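Local coordinates for FAD:protein FMN transferase (Pseudomonas stutzeri ATCC 14405 = CCUG 16156, PDB 5MGY) that matures the NosR protein needed for nitrous oxide reduction, probably by transferring FMN from FAD to a threonine side chain in a magnesium-dependent reaction, at residues T184-A189 with R269-S274; A202-R207 with V212-V217; R231-R236 with H256-T261; A295-V300 with F306-T311. All coordinates share one frame; numbering follows the deposited sequence.

Contact 1 (T184-A189 with R269-S274); sequences TGELKA and RADGLS. With MG (magnesium ion), chain I.
Glu-186 and Asp-271 bring their carboxylates together at the magnesium site of this ApbE-family fold. Glu-186 starts strand 186-190 of the large antiparallel sheet. Asp-271 lies near the start of helix 267-292, which packs beside that sheet. The packing is confined to these two buried side chains, which cross at about a right angle. CG of Glu-186 lies 3.6 Å from CG of Asp-271, and the carboxylate planes are 30° apart. A bend at chi2 of Glu-186 (61°) turns its carboxylate toward the aspartate.

The polar contact is between two acceptors. OE2 of Glu-186 is 2.9 Å from OD2 of Asp-271, and this pair is not a hydrogen bond. Each carboxylate has a donor outside the two segments. Ser-225 OG of strand 222-227 bonds OE2 of Glu-186. The backbone N of Gly-161, in the first turn of helix 159-173, bonds OD1 of Asp-271.

OD2 of Asp-271, the oxygen that faces Glu-186, binds the magnesium ion together with Ser-157 O and Thr-275 OG1. Asp-271 is thus held at both oxygens, which fixes the rotation of its carboxylate. Its OD2 lies 2.4 Å from the magnesium.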
loop_
_atom_site.group_PDB
_atom_site.type_symbol
_atom_site.label_atom_id
_atom_site.label_comp_id
_atom_site.label_asym_id
_atom_site.label_seq_id
_atom_site.Cartn_x
_atom_site.Cartn_y
_atom_site.Cartn_z
ATOM N N THR A 184 5.049 -7.451 -3.286
ATOM C CA THR A 184 5.868 -6.628 -2.330
ATOM C C THR A 184 5.208 -6.471 -1.000
ATOM O O THR A 184 5.166 -5.375 -0.443
ATOM C CB THR A 184 6.223 -5.205 -2.820
ATOM O OG1 THR A 184 5.105 -4.337 -2.677
ATOM C CG2 THR A 184 6.641 -5.216 -4.257
ATOM N N GLY A 185 4.646 -7.556 -0.495
ATOM C CA GLY A 185 4.099 -7.601 0.830
ATOM C C GLY A 185 2.608 -7.464 0.919
ATOM O O GLY A 185 1.989 -8.149 1.717
ATOM N N GLU A 186 2.008 -6.604 0.113
ATOM C CA GLU A 186 0.541 -6.572 0.007
ATOM C C GLU A 186 0.059 -7.888 -0.593
ATOM O O GLU A 186 0.688 -8.435 -1.477
ATOM C CB GLU A 186 0.046 -5.403 -0.889
ATOM C CG GLU A 186 -0.013 -4.066 -0.188
ATOM C CD GLU A 186 1.321 -3.592 0.324
ATOM O OE1 GLU A 186 2.332 -3.912 -0.340
ATOM O OE2 GLU A 186 1.372 -2.898 1.382
ATOM N N LEU A 187 -1.072 -8.380 -0.112
ATOM C CA LEU A 187 -1.636 -9.582 -0.631
ATOM C C LEU A 187 -3.092 -9.752 -0.378
ATOM O O LEU A 187 -3.687 -9.097 0.463
ATOM C CB LEU A 187 -0.886 -10.787 -0.115
ATOM C CG LEU A 187 -0.851 -11.200 1.351
ATOM C CD1 LEU A 187 -2.159 -11.846 1.824
ATOM C CD2 LEU A 187 0.311 -12.192 1.554
ATOM N N LYS A 188 -3.657 -10.683 -1.139
ATOM C CA LYS A 188 -5.032 -11.089 -0.980
ATOM C C LYS A 188 -5.213 -12.565 -1.397
ATOM O O LYS A 188 -4.540 -13.079 -2.281
ATOM C CB LYS A 188 -5.917 -10.144 -1.760
ATOM C CG LYS A 188 -7.377 -10.481 -1.706
ATOM C CD LYS A 188 -8.264 -9.415 -2.342
ATOM C CE LYS A 188 -9.705 -9.934 -2.337
ATOM N NZ LYS A 188 -10.751 -9.198 -3.055
ATOM N N ALA A 189 -6.123 -13.246 -0.740
ATOM C CA ALA A 189 -6.413 -14.589 -1.109
ATOM C C ALA A 189 -7.886 -14.853 -1.055
ATOM O O ALA A 189 -8.623 -14.178 -0.328
ATOM C CB ALA A 189 -5.671 -15.552 -0.181
ATOM N N ARG A 269 -7.391 -0.290 -0.782
ATOM C CA ARG A 269 -7.798 0.292 0.534
ATOM C C ARG A 269 -6.923 -0.119 1.723
ATOM O O ARG A 269 -6.491 0.749 2.489
ATOM C CB ARG A 269 -9.313 0.053 0.808
ATOM C CG ARG A 269 -10.102 0.956 -0.143
ATOM C CD ARG A 269 -11.482 1.408 0.244
ATOM N NE ARG A 269 -11.600 2.160 1.517
ATOM C CZ ARG A 269 -11.502 3.473 1.675
ATOM N NH1 ARG A 269 -11.704 3.997 2.866
ATOM N NH2 ARG A 269 -11.170 4.271 0.681
ATOM N N ALA A 270 -6.573 -1.393 1.812
ATOM C CA ALA A 270 -5.672 -1.807 2.874
ATOM C C ALA A 270 -4.308 -1.122 2.776
ATOM O O ALA A 270 -3.738 -0.777 3.767
ATOM C CB ALA A 270 -5.500 -3.334 2.901
ATOM N N ASP A 271 -3.791 -0.927 1.571
ATOM C CA ASP A 271 -2.446 -0.375 1.357
ATOM C C ASP A 271 -2.480 1.101 1.755
ATOM O O ASP A 271 -1.481 1.656 2.283
ATOM C CB ASP A 271 -2.004 -0.634 -0.131
ATOM C CG ASP A 271 -0.476 -0.503 -0.384
ATOM O OD1 ASP A 271 -0.067 -0.504 -1.586
ATOM O OD2 ASP A 271 0.325 -0.359 0.577
ATOM N N GLY A 272 -3.647 1.704 1.480
ATOM C CA GLY A 272 -3.864 3.097 1.684
ATOM C C GLY A 272 -4.042 3.395 3.157
ATOM O O GLY A 272 -3.308 4.222 3.730
ATOM N N LEU A 273 -5.034 2.727 3.763
ATOM C CA LEU A 273 -5.349 2.904 5.196
ATOM C C LEU A 273 -4.156 2.513 6.029
ATOM O O LEU A 273 -3.724 3.241 6.879
ATOM C CB LEU A 273 -6.565 2.111 5.616
ATOM C CG LEU A 273 -7.861 2.552 4.878
ATOM C CD1 LEU A 273 -9.002 1.583 5.200
ATOM C CD2 LEU A 273 -8.262 3.967 5.222
ATOM N N SER A 274 -3.561 1.402 5.741
ATOM C CA SER A 274 -2.276 1.100 6.345
ATOM C C SER A 274 -1.289 2.273 6.352
ATOM O O SER A 274 -0.702 2.569 7.374
ATOM C CB SER A 274 -1.623 -0.101 5.639
ATOM O OG SER A 274 -0.341 -0.287 6.138
HETATM MG MG MG I . 1.254 1.670 1.402
#

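Contact 2 (A202-R207 with V212-V217); sequences AIEAPR and VAQKIV
Ile-203 and Lys-215 form a hydrogen-bonded pair in the antiparallel beta hairpin of strands 199-205 and 213-219. Both of their backbone groups are satisfied across the contact. Ile-203 N donates to Lys-215 O over 2.9 Å, almost straight at 173°. Lys-215 N returns a bond to Ile-203 O over 3.0 Å, more bent at 143°. Ile-203 O also receives a CA-H...O contact from CA of Gln-214 at 3.4 Å. Toward the unmodelled connection 208-211 the pairing is less regular. The bond from Ala-205 N to Ala-213 O is weak, at 3.1 Å.

The charged side chains find partners outside the hairpin strands. Lys-215 points to the face shared with Ile-203, and its NZ reaches the end of helix 312-318 and the residues just after it. It donates to Phe-318 O and Gly-321 O, and weakly to Gly-319 O. OE1 of Glu-204 takes a weak hydrogen bond from Tyr-230 OH and lies 3.5 Å from CG1 of Val-212. The side chains of Glu-204 and Gln-214 run side by side on the other face.

Ala-202 and Ile-216 share that face. Bent at chi2 (-53°), Ile-216 brings its CD1 to 3.6 Å from CB of Ala-202.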
loop_
_atom_site.group_PDB
_atom_site.type_symbol
_atom_site.label_atom_id
_atom_site.label_comp_id
_atom_site.label_asym_id
_atom_site.label_seq_id
_atom_site.Cartn_x
_atom_site.Cartn_y
_atom_site.Cartn_z
ATOM N N ALA A 202 0.452 -14.976 8.336
ATOM C CA ALA A 202 0.923 -14.640 9.689
ATOM C C ALA A 202 1.176 -13.132 9.842
ATOM O O ALA A 202 1.904 -12.538 9.034
ATOM C CB ALA A 202 2.221 -15.387 9.963
ATOM N N ILE A 203 0.602 -12.519 10.875
ATOM C CA ILE A 203 0.990 -11.184 11.247
ATOM C C ILE A 203 1.987 -11.322 12.393
ATOM O O ILE A 203 1.724 -12.097 13.342
ATOM C CB ILE A 203 -0.224 -10.375 11.666
ATOM C CG1 ILE A 203 -1.196 -10.297 10.494
ATOM C CG2 ILE A 203 0.207 -8.969 12.079
ATOM C CD1 ILE A 203 -2.633 -9.987 10.827
ATOM N N GLU A 204 3.105 -10.582 12.302
ATOM C CA GLU A 204 4.076 -10.537 13.402
ATOM C C GLU A 204 3.513 -9.783 14.628
ATOM O O GLU A 204 2.837 -8.734 14.501
ATOM C CB GLU A 204 5.399 -9.892 12.967
ATOM C CG GLU A 204 6.254 -10.703 12.011
ATOM C CD GLU A 204 6.670 -12.042 12.596
ATOM O OE1 GLU A 204 7.487 -12.108 13.553
ATOM O OE2 GLU A 204 6.163 -13.034 12.096
ATOM N N ALA A 205 3.823 -10.318 15.800
ATOM C CA ALA A 205 3.142 -9.936 17.035
ATOM C C ALA A 205 4.118 -10.019 18.215
ATOM O O ALA A 205 3.931 -10.774 19.175
ATOM C CB ALA A 205 1.915 -10.816 17.249
ATOM N N PRO A 206 5.156 -9.209 18.153
ATOM C CA PRO A 206 6.235 -9.388 19.074
ATOM C C PRO A 206 5.892 -9.185 20.540
ATOM O O PRO A 206 4.936 -8.520 20.923
ATOM C CB PRO A 206 7.292 -8.358 18.622
ATOM C CG PRO A 206 6.802 -7.824 17.374
ATOM C CD PRO A 206 5.332 -7.992 17.386
ATOM N N ARG A 207 6.771 -9.778 21.358
ATOM C CA ARG A 207 6.658 -9.748 22.775
ATOM C C ARG A 207 8.005 -9.343 23.211
ATOM O O ARG A 207 8.362 -8.204 22.937
ATOM C CB ARG A 207 6.305 -11.116 23.224
ATOM C CG ARG A 207 5.576 -11.186 24.536
ATOM C CD ARG A 207 5.594 -12.602 25.111
ATOM N NE ARG A 207 4.327 -12.826 25.788
ATOM C CZ ARG A 207 3.698 -13.980 25.987
ATOM N NH1 ARG A 207 4.151 -15.151 25.557
ATOM N NH2 ARG A 207 2.562 -13.918 26.641
ATOM N N VAL A 212 8.555 -13.185 19.910
ATOM C CA VAL A 212 8.263 -13.246 18.477
ATOM C C VAL A 212 7.052 -14.157 18.208
ATOM O O VAL A 212 7.092 -15.125 17.435
ATOM C CB VAL A 212 9.509 -13.732 17.687
ATOM C CG1 VAL A 212 9.369 -13.462 16.209
ATOM C CG2 VAL A 212 10.782 -13.084 18.190
ATOM N N ALA A 213 5.941 -13.825 18.844
ATOM C CA ALA A 213 4.679 -14.514 18.568
ATOM C C ALA A 213 4.117 -14.143 17.167
ATOM O O ALA A 213 4.626 -13.202 16.494
ATOM C CB ALA A 213 3.668 -14.203 19.656
ATOM N N GLN A 214 3.092 -14.897 16.734
ATOM C CA GLN A 214 2.413 -14.701 15.432
ATOM C C GLN A 214 0.913 -14.972 15.441
ATOM O O GLN A 214 0.495 -16.060 15.779
ATOM C CB GLN A 214 3.012 -15.597 14.380
ATOM C CG GLN A 214 4.505 -15.414 14.152
ATOM C CD GLN A 214 4.961 -16.175 12.923
ATOM O OE1 GLN A 214 5.627 -15.641 12.053
ATOM N NE2 GLN A 214 4.594 -17.439 12.850
ATOM N N LYS A 215 0.128 -13.975 15.024
ATOM C CA LYS A 215 -1.315 -14.108 14.873
ATOM C C LYS A 215 -1.627 -14.657 13.464
ATOM O O LYS A 215 -1.287 -14.041 12.454
ATOM C CB LYS A 215 -1.953 -12.743 15.105
ATOM C CG LYS A 215 -3.431 -12.632 14.813
ATOM C CD LYS A 215 -4.268 -13.523 15.697
ATOM C CE LYS A 215 -5.735 -13.480 15.287
ATOM N NZ LYS A 215 -6.582 -14.008 16.385
ATOM N N ILE A 216 -2.274 -15.816 13.408
ATOM C CA ILE A 216 -2.567 -16.500 12.142
ATOM C C ILE A 216 -4.009 -16.326 11.720
ATOM O O ILE A 216 -4.899 -16.664 12.450
ATOM C CB ILE A 216 -2.321 -17.999 12.250
ATOM C CG1 ILE A 216 -0.906 -18.268 12.771
ATOM C CG2 ILE A 216 -2.538 -18.702 10.925
ATOM C CD1 ILE A 216 0.228 -17.589 12.033
ATOM N N VAL A 217 -4.216 -15.839 10.506
ATOM C CA VAL A 217 -5.553 -15.575 10.019
ATOM C C VAL A 217 -5.797 -16.273 8.687
ATOM O O VAL A 217 -4.900 -16.507 7.898
ATOM C CB VAL A 217 -5.858 -14.049 9.884
ATOM C CG1 VAL A 217 -5.680 -13.369 11.242
ATOM C CG2 VAL A 217 -5.016 -13.368 8.803
#

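Contact 3 (R231-R236 with H256-T261); sequences RNYFER and HLAAVT
The tyrosine hydroxyl of Tyr-233 serves as an acceptor for a histidine. ND1 of His-256 donates to OH of Tyr-233 over 2.9 Å, with an angle of 166° at the hydrogen. The hydroxyl lies at the edge of the imidazole, only 1° out of its plane. The two side chains themselves cross obliquely.

The tyrosine ring also runs along the backbone of 256-261. Its CE1 is 3.5 Å from His-256 O, which approaches the ring at a slant. Its CD1 is 3.6 Å from CB of Ala-258. CG of Tyr-233 stands opposite its own backbone N (chi1 -175°), which extends the ring across to strand 257-264.

Ala-258 belongs to a classic beta bulge in that strand. Both Ala-258 and Ala-259 face Val-299 of the neighbouring strand 295-301. The contact joins the residues leading into the small hairpin of strands 234-236 and 239-241 to a bulged strand of the large sheet. Arg-240 of the small hairpin gives a second tie, from NH2 to Leu-257 O. The Tyr-233 side chain also touches Arg-240 and Arg-301.

The carboxylate of Glu-235 lies near both rings. Its OE1 is in the plane of the Tyr-233 ring, at its edge. The same OE1 is 5.1 Å from ND1 of His-256, and the two groups are not in contact.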
loop_
_atom_site.group_PDB
_atom_site.type_symbol
_atom_site.label_atom_id
_atom_site.label_comp_id
_atom_site.label_asym_id
_atom_site.label_seq_id
_atom_site.Cartn_x
_atom_site.Cartn_y
_atom_site.Cartn_z
ATOM N N ARG A 231 10.905 -4.989 13.159
ATOM C CA ARG A 231 12.350 -5.099 13.125
ATOM C C ARG A 231 13.095 -3.823 12.699
ATOM O O ARG A 231 14.197 -3.591 13.182
ATOM C CB ARG A 231 12.787 -6.358 12.362
ATOM C CG ARG A 231 12.457 -7.611 13.184
ATOM C CD ARG A 231 12.745 -8.936 12.470
ATOM N NE ARG A 231 11.502 -9.639 12.099
ATOM C CZ ARG A 231 10.923 -9.647 10.884
ATOM N NH1 ARG A 231 9.785 -10.334 10.715
ATOM N NH2 ARG A 231 11.450 -8.981 9.839
ATOM N N ASN A 232 12.509 -2.978 11.852
ATOM C CA ASN A 232 13.093 -1.641 11.541
ATOM C C ASN A 232 12.460 -0.528 12.338
ATOM O O ASN A 232 11.481 0.080 11.915
ATOM C CB ASN A 232 12.930 -1.292 10.064
ATOM C CG ASN A 232 13.752 -2.174 9.172
ATOM O OD1 ASN A 232 14.857 -2.583 9.523
ATOM N ND2 ASN A 232 13.208 -2.501 8.015
ATOM N N TYR A 233 13.015 -0.267 13.495
ATOM C CA TYR A 233 12.546 0.792 14.298
ATOM C C TYR A 233 13.861 1.395 14.738
ATOM O O TYR A 233 14.693 0.723 15.324
ATOM C CB TYR A 233 11.652 0.258 15.428
ATOM C CG TYR A 233 11.048 1.376 16.211
ATOM C CD1 TYR A 233 9.807 1.860 15.903
ATOM C CD2 TYR A 233 11.753 1.976 17.252
ATOM C CE1 TYR A 233 9.279 2.911 16.612
ATOM C CE2 TYR A 233 11.246 3.028 17.925
ATOM C CZ TYR A 233 10.021 3.485 17.608
ATOM O OH TYR A 233 9.561 4.515 18.338
ATOM N N PHE A 234 14.092 2.647 14.363
ATOM C CA PHE A 234 15.357 3.338 14.661
ATOM C C PHE A 234 15.089 4.613 15.324
ATOM O O PHE A 234 14.188 5.334 14.915
ATOM C CB PHE A 234 16.084 3.661 13.394
ATOM C CG PHE A 234 15.919 2.614 12.405
ATOM C CD1 PHE A 234 15.014 2.728 11.330
ATOM C CD2 PHE A 234 16.574 1.423 12.605
ATOM C CE1 PHE A 234 14.824 1.657 10.444
ATOM C CE2 PHE A 234 16.396 0.377 11.724
ATOM C CZ PHE A 234 15.545 0.487 10.633
ATOM N N GLU A 235 15.931 4.902 16.292
ATOM C CA GLU A 235 15.963 6.179 16.932
ATOM C C GLU A 235 17.303 6.739 16.520
ATOM O O GLU A 235 18.309 6.148 16.865
ATOM C CB GLU A 235 15.960 5.994 18.432
ATOM C CG GLU A 235 15.066 4.877 18.924
ATOM C CD GLU A 235 13.836 5.411 19.573
ATOM O OE1 GLU A 235 13.221 4.603 20.316
ATOM O OE2 GLU A 235 13.497 6.624 19.320
ATOM N N ARG A 236 17.339 7.854 15.797
ATOM C CA ARG A 236 18.588 8.524 15.576
ATOM C C ARG A 236 18.707 9.642 16.610
ATOM O O ARG A 236 17.835 10.493 16.670
ATOM C CB ARG A 236 18.610 9.062 14.182
ATOM C CG ARG A 236 19.997 9.539 13.846
ATOM C CD ARG A 236 20.145 9.437 12.347
ATOM N NE ARG A 236 19.427 10.499 11.678
ATOM C CZ ARG A 236 19.971 11.630 11.244
ATOM N NH1 ARG A 236 21.275 11.931 11.375
ATOM N NH2 ARG A 236 19.199 12.504 10.649
ATOM N N HIS A 256 5.591 6.354 18.119
ATOM C CA HIS A 256 6.175 5.046 18.343
ATOM C C HIS A 256 5.566 3.866 17.559
ATOM O O HIS A 256 5.992 2.771 17.746
ATOM C CB HIS A 256 6.122 4.766 19.835
ATOM C CG HIS A 256 6.908 5.743 20.680
ATOM N ND1 HIS A 256 8.266 5.974 20.510
ATOM C CD2 HIS A 256 6.533 6.492 21.746
ATOM C CE1 HIS A 256 8.679 6.850 21.402
ATOM N NE2 HIS A 256 7.647 7.179 22.163
ATOM N N LEU A 257 4.549 4.059 16.727
ATOM C CA LEU A 257 4.000 2.954 15.904
ATOM C C LEU A 257 5.016 2.347 14.945
ATOM O O LEU A 257 5.507 3.032 14.066
ATOM C CB LEU A 257 2.808 3.441 15.095
ATOM C CG LEU A 257 1.995 2.409 14.324
ATOM C CD1 LEU A 257 1.559 1.294 15.261
ATOM C CD2 LEU A 257 0.769 3.094 13.730
ATOM N N ALA A 258 5.333 1.062 15.124
ATOM C CA ALA A 258 6.401 0.399 14.368
ATOM C C ALA A 258 5.893 -0.387 13.141
ATOM O O ALA A 258 6.596 -0.554 12.145
ATOM C CB ALA A 258 7.181 -0.534 15.274
ATOM N N ALA A 259 4.676 -0.885 13.234
ATOM C CA ALA A 259 4.014 -1.522 12.129
ATOM C C ALA A 259 2.515 -1.483 12.384
ATOM O O ALA A 259 2.051 -1.453 13.541
ATOM C CB ALA A 259 4.476 -2.968 12.012
ATOM N N VAL A 260 1.750 -1.501 11.302
ATOM C CA VAL A 260 0.306 -1.596 11.376
ATOM C C VAL A 260 -0.116 -2.423 10.164
ATOM O O VAL A 260 0.500 -2.415 9.092
ATOM C CB VAL A 260 -0.354 -0.221 11.519
ATOM C CG1 VAL A 260 0.129 0.694 10.421
ATOM C CG2 VAL A 260 -1.861 -0.310 11.517
ATOM N N THR A 261 -1.139 -3.218 10.371
ATOM C CA THR A 261 -1.531 -4.171 9.397
ATOM C C THR A 261 -2.977 -3.878 9.220
ATOM O O THR A 261 -3.651 -3.788 10.202
ATOM C CB THR A 261 -1.355 -5.606 9.928
ATOM O OG1 THR A 261 0.033 -5.938 10.009
ATOM C CG2 THR A 261 -1.994 -6.552 9.008
#

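Contact 4 (A295-V300 with F306-T311); sequences AAFFVV and FVTTST
Strands 295-300 and 306-310 run antiparallel, 4.6 Å apart at their closest and with 166° between their directions. Phe-298 pairs with Thr-309, and Val-300 with Val-307, as hydrogen-bonded pairs. Phe-298 N donates to Thr-309 O over 2.7 Å, and the bond back from Thr-309 N to Phe-298 O is 3.2 Å. Past the strand end, Thr-311 N still bonds Ala-296 O.

Phe-297, Val-299, Thr-308 and Ser-310 share one face. The ring of Phe-297 is swung away from its own backbone N (chi1 -180°) and leans diagonally toward Thr-308, its CZ 3.6 Å from CB of that residue. CG1 of Val-299 meets CD1 of Phe-306 at 3.9 Å, oblique to the ring. Phe-306 makes an edge-to-face pair with Tyr-230. Ile-203 and Ala-205 pack on Phe-297.

On the other face, CB of Val-300 touches CG2 of Val-307 at 3.6 Å. The ring of Phe-298 keeps Thr-309 O in its plane, with CD2 3.6 Å from that oxygen. CG2 of Thr-311 approaches the same ring at its edge. Val-300 and Thr-309 also touch helix 267-292.

Ser-310 OG hydrogen-bonds OD1 of Asp-315. Thr-311 OG1 bonds Ile-294 O and the backbone N of Phe-314. The arrangement is a beta hairpin at one edge of the large antiparallel sheet, with Thr-311 as the N-cap of helix 312-318.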
loop_
_atom_site.group_PDB
_atom_site.type_symbol
_atom_site.label_atom_id
_atom_site.label_comp_id
_atom_site.label_asym_id
_atom_site.label_seq_id
_atom_site.Cartn_x
_atom_site.Cartn_y
_atom_site.Cartn_z
ATOM N N ALA A 295 -10.479 -3.033 10.225
ATOM C CA ALA A 295 -9.824 -4.130 10.845
ATOM C C ALA A 295 -8.308 -3.859 10.782
ATOM O O ALA A 295 -7.714 -3.809 9.694
ATOM C CB ALA A 295 -10.193 -5.424 10.156
ATOM N N ALA A 296 -7.696 -3.653 11.939
ATOM C CA ALA A 296 -6.277 -3.324 11.992
ATOM C C ALA A 296 -5.590 -3.896 13.241
ATOM O O ALA A 296 -6.241 -4.071 14.276
ATOM C CB ALA A 296 -6.114 -1.810 11.973
ATOM N N PHE A 297 -4.282 -4.125 13.138
ATOM C CA PHE A 297 -3.456 -4.723 14.184
ATOM C C PHE A 297 -2.174 -3.896 14.280
ATOM O O PHE A 297 -1.334 -3.937 13.375
ATOM C CB PHE A 297 -3.132 -6.162 13.785
ATOM C CG PHE A 297 -2.292 -6.921 14.770
ATOM C CD1 PHE A 297 -2.936 -7.754 15.715
ATOM C CD2 PHE A 297 -0.892 -6.868 14.749
ATOM C CE1 PHE A 297 -2.201 -8.505 16.627
ATOM C CE2 PHE A 297 -0.155 -7.614 15.667
ATOM C CZ PHE A 297 -0.809 -8.417 16.621
ATOM N N PHE A 298 -2.028 -3.147 15.362
ATOM C CA PHE A 298 -0.911 -2.240 15.576
ATOM C C PHE A 298 0.283 -2.834 16.338
ATOM O O PHE A 298 0.096 -3.658 17.180
ATOM C CB PHE A 298 -1.414 -1.078 16.397
ATOM C CG PHE A 298 -2.415 -0.251 15.728
ATOM C CD1 PHE A 298 -2.108 1.048 15.334
ATOM C CD2 PHE A 298 -3.670 -0.737 15.474
ATOM C CE1 PHE A 298 -3.045 1.833 14.695
ATOM C CE2 PHE A 298 -4.606 0.056 14.835
ATOM C CZ PHE A 298 -4.298 1.339 14.442
ATOM N N VAL A 299 1.513 -2.422 16.026
ATOM C CA VAL A 299 2.682 -2.824 16.794
ATOM C C VAL A 299 3.394 -1.581 17.300
ATOM O O VAL A 299 4.115 -0.899 16.569
ATOM C CB VAL A 299 3.646 -3.725 16.019
ATOM C CG1 VAL A 299 4.757 -4.211 16.923
ATOM C CG2 VAL A 299 2.900 -4.952 15.544
ATOM N N VAL A 300 3.198 -1.332 18.591
ATOM C CA VAL A 300 3.711 -0.171 19.281
ATOM C C VAL A 300 4.860 -0.597 20.157
ATOM O O VAL A 300 4.794 -1.615 20.936
ATOM C CB VAL A 300 2.649 0.482 20.167
ATOM C CG1 VAL A 300 3.178 1.809 20.665
ATOM C CG2 VAL A 300 1.337 0.627 19.421
ATOM N N PHE A 306 7.778 -4.521 22.669
ATOM C CA PHE A 306 6.609 -4.193 21.855
ATOM C C PHE A 306 5.277 -4.525 22.486
ATOM O O PHE A 306 5.152 -5.532 23.157
ATOM C CB PHE A 306 6.731 -4.870 20.503
ATOM C CG PHE A 306 7.837 -4.337 19.668
ATOM C CD1 PHE A 306 7.748 -3.079 19.073
ATOM C CD2 PHE A 306 8.980 -5.072 19.457
ATOM C CE1 PHE A 306 8.772 -2.572 18.292
ATOM C CE2 PHE A 306 10.010 -4.550 18.687
ATOM C CZ PHE A 306 9.902 -3.306 18.085
ATOM N N VAL A 307 4.295 -3.666 22.271
ATOM C CA VAL A 307 2.909 -3.986 22.638
ATOM C C VAL A 307 2.070 -4.064 21.390
ATOM O O VAL A 307 2.304 -3.308 20.474
ATOM C CB VAL A 307 2.302 -2.973 23.619
ATOM C CG1 VAL A 307 3.007 -3.091 24.953
ATOM C CG2 VAL A 307 2.330 -1.537 23.080
ATOM N N THR A 308 1.065 -4.936 21.361
ATOM C CA THR A 308 0.163 -5.073 20.205
ATOM C C THR A 308 -1.292 -4.710 20.510
ATOM O O THR A 308 -1.849 -5.027 21.538
ATOM C CB THR A 308 0.244 -6.521 19.549
ATOM O OG1 THR A 308 -0.261 -7.537 20.443
ATOM C CG2 THR A 308 1.690 -6.898 19.137
ATOM N N THR A 309 -1.960 -4.123 19.552
ATOM C CA THR A 309 -3.341 -3.730 19.782
ATOM C C THR A 309 -4.118 -4.000 18.498
ATOM O O THR A 309 -3.650 -3.741 17.427
ATOM C CB THR A 309 -3.411 -2.234 20.204
ATOM O OG1 THR A 309 -2.243 -1.905 20.994
ATOM C CG2 THR A 309 -4.723 -1.935 20.961
ATOM N N SER A 310 -5.295 -4.554 18.631
ATOM C CA SER A 310 -6.133 -4.934 17.518
ATOM C C SER A 310 -7.398 -4.081 17.655
ATOM O O SER A 310 -7.621 -3.521 18.683
ATOM C CB SER A 310 -6.393 -6.476 17.537
ATOM O OG SER A 310 -7.283 -6.909 18.579
ATOM N N THR A 311 -8.171 -3.919 16.605
ATOM C CA THR A 311 -9.386 -3.154 16.703
ATOM C C THR A 311 -10.493 -4.106 16.947
ATOM O O THR A 311 -10.313 -5.316 16.966
ATOM C CB THR A 311 -9.687 -2.364 15.406
ATOM O OG1 THR A 311 -9.960 -3.277 14.324
ATOM C CG2 THR A 311 -8.513 -1.423 15.076
#

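How the contacts relate
Contact 1 holds the magnesium site, and the other three lie away from it, their centres 16 to 18 Å from that of contact 1. Strand 257-264 of contact 3 and both strands of contact 4 belong to the same sheet as strand 186-190. Contacts 3 and 4 join directly through the neighbouring strands 257-264 and 295-301: Ala-259 O and Val-299 N, 2.7 Å apart, probably hydrogen-bond. Contact 1 touches contact 3 where Ser-274 O lies 3.7 Å from CG1 of Val-260. Contact 2 packs its separate hairpin on contact 4, with CG2 of Ile-203 3.6 Å from CD2 of Phe-297. In contact 4 the side chain of Ala-296 is about 13 Å from the magnesium ion.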